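Long-range contacts in esterase (Alcaligenes sp., PDB 1QLW), which probably hydrolyses carboxylic esters, as expected of a bacterial esterase with the alpha/beta-hydrolase fold: residues 71-82 with 164-175; 234-244 with 269-279. One frame throughout, in Å; residues are numbered along the deposited sequence.

Interaction 1 (71-82 with 164-175); sequences CCLTGMTWETTP and AQAELWQQMVPD
Cys72 sits against Val173 and Asp175 at the tight end of this contact. Val173 N donates to Cys72 O at 2.9 Å, and the CA-H of Met172 leans on the same O. Cys72 N gives a bond to Asp175 OD2 (3.0 Å), met on the anti side of the carboxylate. OD2 also takes Gln207 and OD1 is salt-bridged to Arg107, so both oxygens of the carboxylate are held. Met172, bent at chi3 (70°), folds its CE back to within 3.7 Å of Cys72 CB. The vicinal disulfide Cys71–Cys72 lies in the loop after strand 65-68, where alpha/beta hydrolases usually build part of the oxyanion hole; a sulfate lies near Cys71. Further along, two waters take over: one links Thr74 OG1 to Gln171 O, the other Thr74 N to the same O. The Met76 side chain, its CG anti to the backbone N (chi1 174°), crosses that of Gln171 at about a right angle, CG 3.7 Å from Gln171 CB. Pro82 is buried, wedged against the first turn of helix 165-171 between Ala164, Glu167 and Leu168, its O 3.2 Å from Glu167 CB. The solvent side belongs to the outer end of Glu167, whose carboxylate bends away.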
# COMPACT_ATOMS: atom_id res chain seq x y z
N CYS A 71 -12.76 -7.31 0.70
CA CYS A 71 -11.95 -8.29 1.40
C CYS A 71 -10.73 -8.68 0.60
O CYS A 71 -10.69 -8.60 -0.63
CB CYS A 71 -12.66 -9.61 1.72
SG CYS A 71 -12.50 -10.90 0.47
N CYS A 72 -9.68 -9.13 1.31
CA CYS A 72 -8.65 -9.93 0.68
C CYS A 72 -7.82 -9.16 -0.34
O CYS A 72 -7.09 -9.77 -1.12
CB CYS A 72 -9.34 -11.14 -0.03
SG CYS A 72 -10.73 -11.89 0.79
N LEU A 73 -7.94 -7.84 -0.35
CA LEU A 73 -7.43 -6.95 -1.37
C LEU A 73 -7.01 -5.65 -0.71
O LEU A 73 -7.28 -5.43 0.48
CB LEU A 73 -8.52 -6.68 -2.42
CG LEU A 73 -8.98 -7.86 -3.26
CD1 LEU A 73 -10.34 -7.55 -3.91
CD2 LEU A 73 -7.94 -8.21 -4.30
N THR A 74 -6.39 -4.78 -1.49
CA THR A 74 -6.01 -3.45 -1.03
C THR A 74 -6.52 -2.44 -2.04
O THR A 74 -7.28 -2.76 -2.96
CB THR A 74 -4.48 -3.31 -0.87
OG1 THR A 74 -3.86 -3.31 -2.16
CG2 THR A 74 -3.92 -4.40 0.02
N GLY A 75 -6.09 -1.19 -1.91
CA GLY A 75 -6.45 -0.16 -2.88
C GLY A 75 -5.92 -0.44 -4.27
O GLY A 75 -6.38 0.17 -5.25
N MET A 76 -4.97 -1.38 -4.41
CA MET A 76 -4.59 -1.91 -5.72
C MET A 76 -5.81 -2.33 -6.53
O MET A 76 -5.74 -2.30 -7.77
CB MET A 76 -3.65 -3.10 -5.52
CG MET A 76 -3.29 -3.86 -6.77
SD MET A 76 -2.28 -2.88 -7.91
CE MET A 76 -2.23 -3.96 -9.34
N THR A 77 -6.90 -2.73 -5.91
CA THR A 77 -8.14 -3.11 -6.59
C THR A 77 -8.43 -2.16 -7.75
O THR A 77 -8.88 -2.63 -8.80
CB THR A 77 -9.32 -3.02 -5.60
OG1 THR A 77 -9.22 -4.05 -4.61
CG2 THR A 77 -10.67 -3.19 -6.29
N TRP A 78 -8.28 -0.87 -7.51
CA TRP A 78 -8.71 0.18 -8.41
C TRP A 78 -7.65 0.68 -9.36
O TRP A 78 -7.93 1.58 -10.17
CB TRP A 78 -9.22 1.37 -7.57
CG TRP A 78 -10.12 0.98 -6.43
CD1 TRP A 78 -9.76 0.94 -5.11
CD2 TRP A 78 -11.48 0.57 -6.50
NE1 TRP A 78 -10.82 0.53 -4.35
CE2 TRP A 78 -11.89 0.30 -5.18
CE3 TRP A 78 -12.41 0.41 -7.54
CZ2 TRP A 78 -13.19 -0.12 -4.88
CZ3 TRP A 78 -13.68 -0.01 -7.24
CH2 TRP A 78 -14.07 -0.26 -5.92
N GLU A 79 -6.42 0.19 -9.20
CA GLU A 79 -5.27 0.65 -9.98
C GLU A 79 -5.21 -0.10 -11.29
O GLU A 79 -6.26 -0.57 -11.77
CB GLU A 79 -4.01 0.55 -9.08
CG GLU A 79 -4.13 1.46 -7.86
CD GLU A 79 -2.94 1.48 -6.94
OE1 GLU A 79 -2.02 0.65 -7.08
OE2 GLU A 79 -2.94 2.32 -6.01
N THR A 80 -4.07 -0.26 -11.94
CA THR A 80 -4.01 -1.00 -13.19
C THR A 80 -4.65 -2.37 -13.00
O THR A 80 -4.40 -3.04 -12.00
CB THR A 80 -2.54 -1.21 -13.56
OG1 THR A 80 -1.86 0.06 -13.46
CG2 THR A 80 -2.36 -1.85 -14.92
N THR A 81 -5.43 -2.80 -13.99
CA THR A 81 -6.06 -4.11 -13.86
C THR A 81 -5.01 -5.20 -13.90
O THR A 81 -3.87 -5.01 -14.33
CB THR A 81 -7.08 -4.36 -15.00
OG1 THR A 81 -6.38 -4.48 -16.25
CG2 THR A 81 -8.10 -3.21 -15.09
N PRO A 82 -5.37 -6.43 -13.49
CA PRO A 82 -4.41 -7.54 -13.52
C PRO A 82 -3.78 -7.78 -14.88
O PRO A 82 -2.62 -8.20 -14.96
CB PRO A 82 -5.23 -8.73 -13.03
CG PRO A 82 -6.23 -8.11 -12.09
CD PRO A 82 -6.59 -6.80 -12.73
N ALA A 164 -5.22 -13.56 -16.91
CA ALA A 164 -4.39 -12.85 -15.95
C ALA A 164 -4.74 -13.22 -14.52
O ALA A 164 -4.51 -12.46 -13.59
CB ALA A 164 -4.51 -11.34 -16.17
N GLN A 165 -5.24 -14.45 -14.31
CA GLN A 165 -5.56 -14.86 -12.95
C GLN A 165 -4.32 -14.81 -12.06
O GLN A 165 -4.43 -14.47 -10.89
CB GLN A 165 -6.22 -16.24 -12.88
CG GLN A 165 -5.38 -17.39 -13.39
CD GLN A 165 -5.99 -18.75 -13.09
OE1 GLN A 165 -5.97 -19.14 -11.92
NE2 GLN A 165 -6.54 -19.40 -14.08
N ALA A 166 -3.13 -15.15 -12.58
CA ALA A 166 -1.93 -15.10 -11.73
C ALA A 166 -1.70 -13.72 -11.15
O ALA A 166 -1.28 -13.56 -9.99
CB ALA A 166 -0.69 -15.52 -12.50
N GLU A 167 -1.92 -12.69 -11.96
CA GLU A 167 -1.75 -11.30 -11.53
C GLU A 167 -2.82 -10.95 -10.52
O GLU A 167 -2.51 -10.26 -9.53
CB GLU A 167 -1.74 -10.37 -12.73
CG GLU A 167 -0.50 -10.48 -13.61
CD GLU A 167 -0.48 -11.62 -14.58
OE1 GLU A 167 -1.45 -12.36 -14.80
OE2 GLU A 167 0.62 -11.79 -15.19
N LEU A 168 -4.06 -11.41 -10.69
CA LEU A 168 -5.05 -11.18 -9.64
C LEU A 168 -4.58 -11.80 -8.33
O LEU A 168 -4.64 -11.17 -7.27
CB LEU A 168 -6.40 -11.76 -10.03
CG LEU A 168 -7.48 -11.68 -8.95
CD1 LEU A 168 -7.80 -10.25 -8.56
CD2 LEU A 168 -8.73 -12.41 -9.44
N TRP A 169 -4.09 -13.04 -8.38
CA TRP A 169 -3.65 -13.68 -7.14
C TRP A 169 -2.53 -12.91 -6.48
O TRP A 169 -2.42 -12.85 -5.25
CB TRP A 169 -3.23 -15.13 -7.38
CG TRP A 169 -4.20 -16.00 -8.12
CD1 TRP A 169 -3.84 -17.00 -8.99
CD2 TRP A 169 -5.62 -15.98 -8.10
NE1 TRP A 169 -4.95 -17.61 -9.49
CE2 TRP A 169 -6.07 -17.00 -8.98
CE3 TRP A 169 -6.61 -15.23 -7.46
CZ2 TRP A 169 -7.41 -17.28 -9.23
CZ3 TRP A 169 -7.95 -15.50 -7.69
CH2 TRP A 169 -8.34 -16.53 -8.57
N GLN A 170 -1.65 -12.27 -7.28
CA GLN A 170 -0.59 -11.45 -6.72
C GLN A 170 -1.12 -10.30 -5.87
O GLN A 170 -0.41 -9.89 -4.94
CB GLN A 170 0.30 -10.87 -7.81
CG GLN A 170 1.24 -11.86 -8.46
CD GLN A 170 1.99 -11.24 -9.63
OE1 GLN A 170 1.35 -10.60 -10.48
NE2 GLN A 170 3.30 -11.39 -9.70
N GLN A 171 -2.28 -9.73 -6.20
CA GLN A 171 -2.75 -8.58 -5.45
C GLN A 171 -3.59 -8.94 -4.24
O GLN A 171 -3.99 -8.03 -3.49
CB GLN A 171 -3.46 -7.56 -6.33
CG GLN A 171 -4.84 -7.95 -6.83
CD GLN A 171 -5.51 -6.79 -7.53
OE1 GLN A 171 -5.19 -6.49 -8.72
NE2 GLN A 171 -6.39 -6.11 -6.87
N MET A 172 -3.86 -10.22 -4.01
CA MET A 172 -4.66 -10.65 -2.87
C MET A 172 -3.77 -10.84 -1.65
O MET A 172 -2.62 -11.28 -1.75
CB MET A 172 -5.40 -11.95 -3.22
CG MET A 172 -6.41 -11.69 -4.34
SD MET A 172 -7.55 -13.06 -4.64
CE MET A 172 -8.54 -12.97 -3.14
N VAL A 173 -4.32 -10.47 -0.50
CA VAL A 173 -3.59 -10.40 0.76
C VAL A 173 -4.42 -10.96 1.90
O VAL A 173 -5.65 -10.99 1.83
CB VAL A 173 -3.21 -8.93 1.09
CG1 VAL A 173 -2.32 -8.30 0.02
CG2 VAL A 173 -4.43 -8.06 1.31
N PRO A 174 -3.78 -11.33 3.01
CA PRO A 174 -4.52 -11.71 4.22
C PRO A 174 -5.38 -10.57 4.73
O PRO A 174 -5.05 -9.39 4.61
CB PRO A 174 -3.42 -12.07 5.22
CG PRO A 174 -2.29 -12.51 4.36
CD PRO A 174 -2.32 -11.58 3.16
N ASP A 175 -6.45 -10.98 5.38
CA ASP A 175 -7.50 -10.07 5.86
C ASP A 175 -7.64 -10.19 7.36
O ASP A 175 -7.84 -11.29 7.88
CB ASP A 175 -8.79 -10.42 5.12
CG ASP A 175 -9.81 -9.33 5.18
OD1 ASP A 175 -9.94 -8.70 6.24
OD2 ASP A 175 -10.50 -9.11 4.15
O HOH W 1 -2.46 -5.65 -2.82
O HOH W 2 -5.60 -5.70 -4.13

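Interaction 2 (234-244 with 269-279); sequences CPKPEDVKPLT and CHAFIDALNAA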
# COMPACT_ATOMS: atom_id res chain seq x y z
N CYS A 234 -26.35 -5.01 2.44
CA CYS A 234 -26.93 -3.68 2.29
C CYS A 234 -27.58 -3.38 3.64
O CYS A 234 -27.82 -4.29 4.45
CB CYS A 234 -27.98 -3.67 1.17
SG CYS A 234 -27.38 -3.47 -0.50
N PRO A 235 -27.88 -2.13 3.93
CA PRO A 235 -28.64 -1.79 5.13
C PRO A 235 -29.99 -2.49 5.15
O PRO A 235 -30.49 -2.89 4.09
CB PRO A 235 -28.83 -0.28 5.03
CG PRO A 235 -27.74 0.19 4.14
CD PRO A 235 -27.57 -0.93 3.12
N LYS A 236 -30.55 -2.66 6.34
CA LYS A 236 -31.89 -3.22 6.49
C LYS A 236 -32.91 -2.15 6.14
O LYS A 236 -32.64 -0.95 6.07
CB LYS A 236 -32.09 -3.71 7.91
CG LYS A 236 -31.15 -4.79 8.37
CD LYS A 236 -31.26 -6.05 7.54
CE LYS A 236 -30.51 -7.21 8.20
NZ LYS A 236 -31.14 -7.65 9.47
N PRO A 237 -34.12 -2.57 5.72
CA PRO A 237 -35.15 -1.61 5.35
C PRO A 237 -35.38 -0.63 6.48
O PRO A 237 -35.64 0.56 6.27
CB PRO A 237 -36.38 -2.43 5.04
CG PRO A 237 -36.03 -3.85 5.22
CD PRO A 237 -34.63 -3.95 5.73
N GLU A 238 -35.19 -1.03 7.73
CA GLU A 238 -35.35 -0.23 8.91
C GLU A 238 -34.26 0.82 9.08
O GLU A 238 -34.37 1.70 9.94
CB GLU A 238 -35.38 -1.15 10.15
CG GLU A 238 -36.53 -2.12 10.22
CD GLU A 238 -36.48 -3.29 9.26
OE1 GLU A 238 -35.40 -3.70 8.79
OE2 GLU A 238 -37.58 -3.82 8.97
N ASP A 239 -33.19 0.78 8.29
CA ASP A 239 -32.09 1.72 8.37
C ASP A 239 -32.24 2.88 7.41
O ASP A 239 -31.33 3.71 7.35
CB ASP A 239 -30.80 0.97 8.02
CG ASP A 239 -30.36 -0.06 9.03
OD1 ASP A 239 -30.70 0.04 10.23
OD2 ASP A 239 -29.57 -0.95 8.63
N VAL A 240 -33.36 3.02 6.69
CA VAL A 240 -33.40 4.02 5.64
C VAL A 240 -33.56 5.45 6.08
O VAL A 240 -33.12 6.33 5.34
CB VAL A 240 -34.43 3.69 4.53
CG1 VAL A 240 -34.06 2.37 3.86
CG2 VAL A 240 -35.85 3.64 5.06
N LYS A 241 -34.25 5.73 7.20
CA LYS A 241 -34.54 7.12 7.56
C LYS A 241 -33.35 8.05 7.58
O LYS A 241 -33.36 9.10 6.92
CB LYS A 241 -35.37 7.21 8.84
CG LYS A 241 -36.45 6.15 8.97
CD LYS A 241 -35.93 4.94 9.74
CE LYS A 241 -36.01 5.18 11.24
NZ LYS A 241 -34.73 5.66 11.82
N PRO A 242 -32.23 7.65 8.17
CA PRO A 242 -31.03 8.48 8.20
C PRO A 242 -30.36 8.66 6.85
O PRO A 242 -29.48 9.52 6.70
CB PRO A 242 -30.12 7.77 9.20
CG PRO A 242 -31.04 6.94 10.04
CD PRO A 242 -32.11 6.49 9.09
N LEU A 243 -30.74 7.91 5.83
CA LEU A 243 -30.15 7.94 4.51
C LEU A 243 -30.96 8.62 3.42
O LEU A 243 -30.57 8.65 2.25
CB LEU A 243 -29.91 6.47 4.07
CG LEU A 243 -29.07 5.65 5.04
CD1 LEU A 243 -28.97 4.20 4.57
CD2 LEU A 243 -27.66 6.22 5.22
N THR A 244 -32.13 9.19 3.75
CA THR A 244 -33.02 9.67 2.69
C THR A 244 -32.53 10.90 1.96
O THR A 244 -33.13 11.25 0.93
CB THR A 244 -34.45 9.93 3.22
OG1 THR A 244 -34.36 10.77 4.36
CG2 THR A 244 -35.10 8.61 3.59
N CYS A 269 -30.56 -6.38 -1.27
CA CYS A 269 -30.27 -5.01 -1.69
C CYS A 269 -31.49 -4.39 -2.35
O CYS A 269 -31.74 -3.20 -2.13
CB CYS A 269 -29.03 -5.00 -2.57
SG CYS A 269 -27.52 -5.23 -1.60
N HIS A 270 -32.28 -5.14 -3.11
CA HIS A 270 -33.53 -4.59 -3.63
C HIS A 270 -34.46 -4.17 -2.49
O HIS A 270 -35.11 -3.14 -2.59
CB HIS A 270 -34.28 -5.61 -4.48
CG HIS A 270 -33.79 -5.69 -5.88
ND1 HIS A 270 -33.90 -4.66 -6.79
CD2 HIS A 270 -33.23 -6.74 -6.55
CE1 HIS A 270 -33.45 -5.07 -7.96
NE2 HIS A 270 -33.02 -6.32 -7.84
N ALA A 271 -34.55 -4.97 -1.44
CA ALA A 271 -35.46 -4.62 -0.34
C ALA A 271 -35.04 -3.27 0.24
O ALA A 271 -35.88 -2.45 0.58
CB ALA A 271 -35.50 -5.71 0.69
N PHE A 272 -33.73 -3.08 0.41
CA PHE A 272 -33.20 -1.81 0.89
C PHE A 272 -33.54 -0.67 -0.04
O PHE A 272 -34.05 0.35 0.42
CB PHE A 272 -31.67 -1.95 1.05
CG PHE A 272 -30.95 -0.65 1.16
CD1 PHE A 272 -31.22 0.25 2.17
CD2 PHE A 272 -30.00 -0.37 0.18
CE1 PHE A 272 -30.52 1.46 2.20
CE2 PHE A 272 -29.30 0.82 0.22
CZ PHE A 272 -29.59 1.72 1.22
N ILE A 273 -33.21 -0.80 -1.31
CA ILE A 273 -33.44 0.28 -2.26
C ILE A 273 -34.91 0.63 -2.34
O ILE A 273 -35.27 1.82 -2.35
CB ILE A 273 -32.87 -0.11 -3.62
CG1 ILE A 273 -31.33 -0.17 -3.59
CG2 ILE A 273 -33.35 0.84 -4.72
CD1 ILE A 273 -30.65 1.17 -3.36
N ASP A 274 -35.77 -0.37 -2.40
CA ASP A 274 -37.21 -0.09 -2.45
C ASP A 274 -37.67 0.63 -1.21
O ASP A 274 -38.48 1.56 -1.29
CB ASP A 274 -37.97 -1.41 -2.64
CG ASP A 274 -37.74 -2.03 -4.00
OD1 ASP A 274 -37.22 -1.37 -4.93
OD2 ASP A 274 -38.11 -3.21 -4.13
N ALA A 275 -37.21 0.20 -0.03
CA ALA A 275 -37.55 0.87 1.21
C ALA A 275 -37.06 2.31 1.22
O ALA A 275 -37.76 3.21 1.70
CB ALA A 275 -37.00 0.12 2.41
N LEU A 276 -35.86 2.54 0.70
CA LEU A 276 -35.29 3.87 0.64
C LEU A 276 -36.15 4.79 -0.23
O LEU A 276 -36.47 5.92 0.16
CB LEU A 276 -33.86 3.77 0.10
CG LEU A 276 -33.11 5.10 -0.01
CD1 LEU A 276 -32.92 5.75 1.35
CD2 LEU A 276 -31.75 4.85 -0.67
N ASN A 277 -36.54 4.30 -1.41
CA ASN A 277 -37.40 5.11 -2.28
C ASN A 277 -38.76 5.36 -1.64
O ASN A 277 -39.29 6.47 -1.72
CB ASN A 277 -37.54 4.46 -3.64
CG ASN A 277 -36.24 4.56 -4.43
OD1 ASN A 277 -35.53 5.56 -4.34
ND2 ASN A 277 -35.95 3.52 -5.20
N ALA A 278 -39.31 4.34 -0.98
CA ALA A 278 -40.63 4.51 -0.36
C ALA A 278 -40.60 5.53 0.77
O ALA A 278 -41.62 6.19 1.02
CB ALA A 278 -41.14 3.17 0.14
N ALA A 279 -39.46 5.71 1.42
CA ALA A 279 -39.28 6.64 2.50
C ALA A 279 -38.90 8.05 2.03
O ALA A 279 -38.66 8.93 2.87
CB ALA A 279 -38.18 6.17 3.46
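Pro235 lies over the face of the Phe272 ring, its CD 3.6 Å from the ring centroid and almost exactly on the ring normal: a CH-pi contact. Phe272 reaches this place because its CG swings anti to the backbone N (chi1 164°), carrying the ring off helix 263-278 toward the loop. Leu243 meets the same ring at its edge and at about a right angle, with CD1 3.9 Å from Phe272 CE1. Phe213, from helix 211-218, adds an edge-to-face partner.

Beside the ring runs the covalent tie. Cys234 SG and Cys269 SG join at 2.1 Å with an S–S torsion of 99°, close to the relaxed value, so the bridge looks unstrained; Cys234 SG also stands obliquely to the phenyl ring.

One helical turn on, Val240 spreads its two methyls over the helix. Val240 CG1 lies 3.6 Å from Leu276 N, and Val240 CG2 comes 3.8 Å from Ala279 CB. Leu276, with CG anti to N (chi1 -179°) and a bend at chi2, puts CD1 3.8 Å from Leu243 O. Pro237 CB lies 3.7 Å from Ala275 CB at the exposed rim, and at the far end Thr244 CG2 packs on the CB and O of Ala279.

Cys269, Phe272, Ala275 and Leu276, with Ala279 just past the last turn, make one stripe along the helix, the connecting element of the right-handed beta-alpha-beta crossover from strand 248-252 to strand 283-287 in the alpha/beta-hydrolase sheet.

In the fold
Interaction 1 is buried and interaction 2 partly open to solvent: the centre of interaction 1 is about 12 Å, and that of interaction 2 about 21 Å, from the centre of the chain. The two contacts lie on opposite sides of it, with nearest atoms about 14 Å apart, and share no helix or strand. Each sets a loop against a helical segment and each holds a disulfide, but in interaction 1 the sulfurs join neighbouring residues of one loop, whereas in interaction 2 they tie loop to helix. The first, which also borders the second subunit, mixes a backbone bond, a carboxylate and waters with apolar packing; the second is apolar apart from the disulfide.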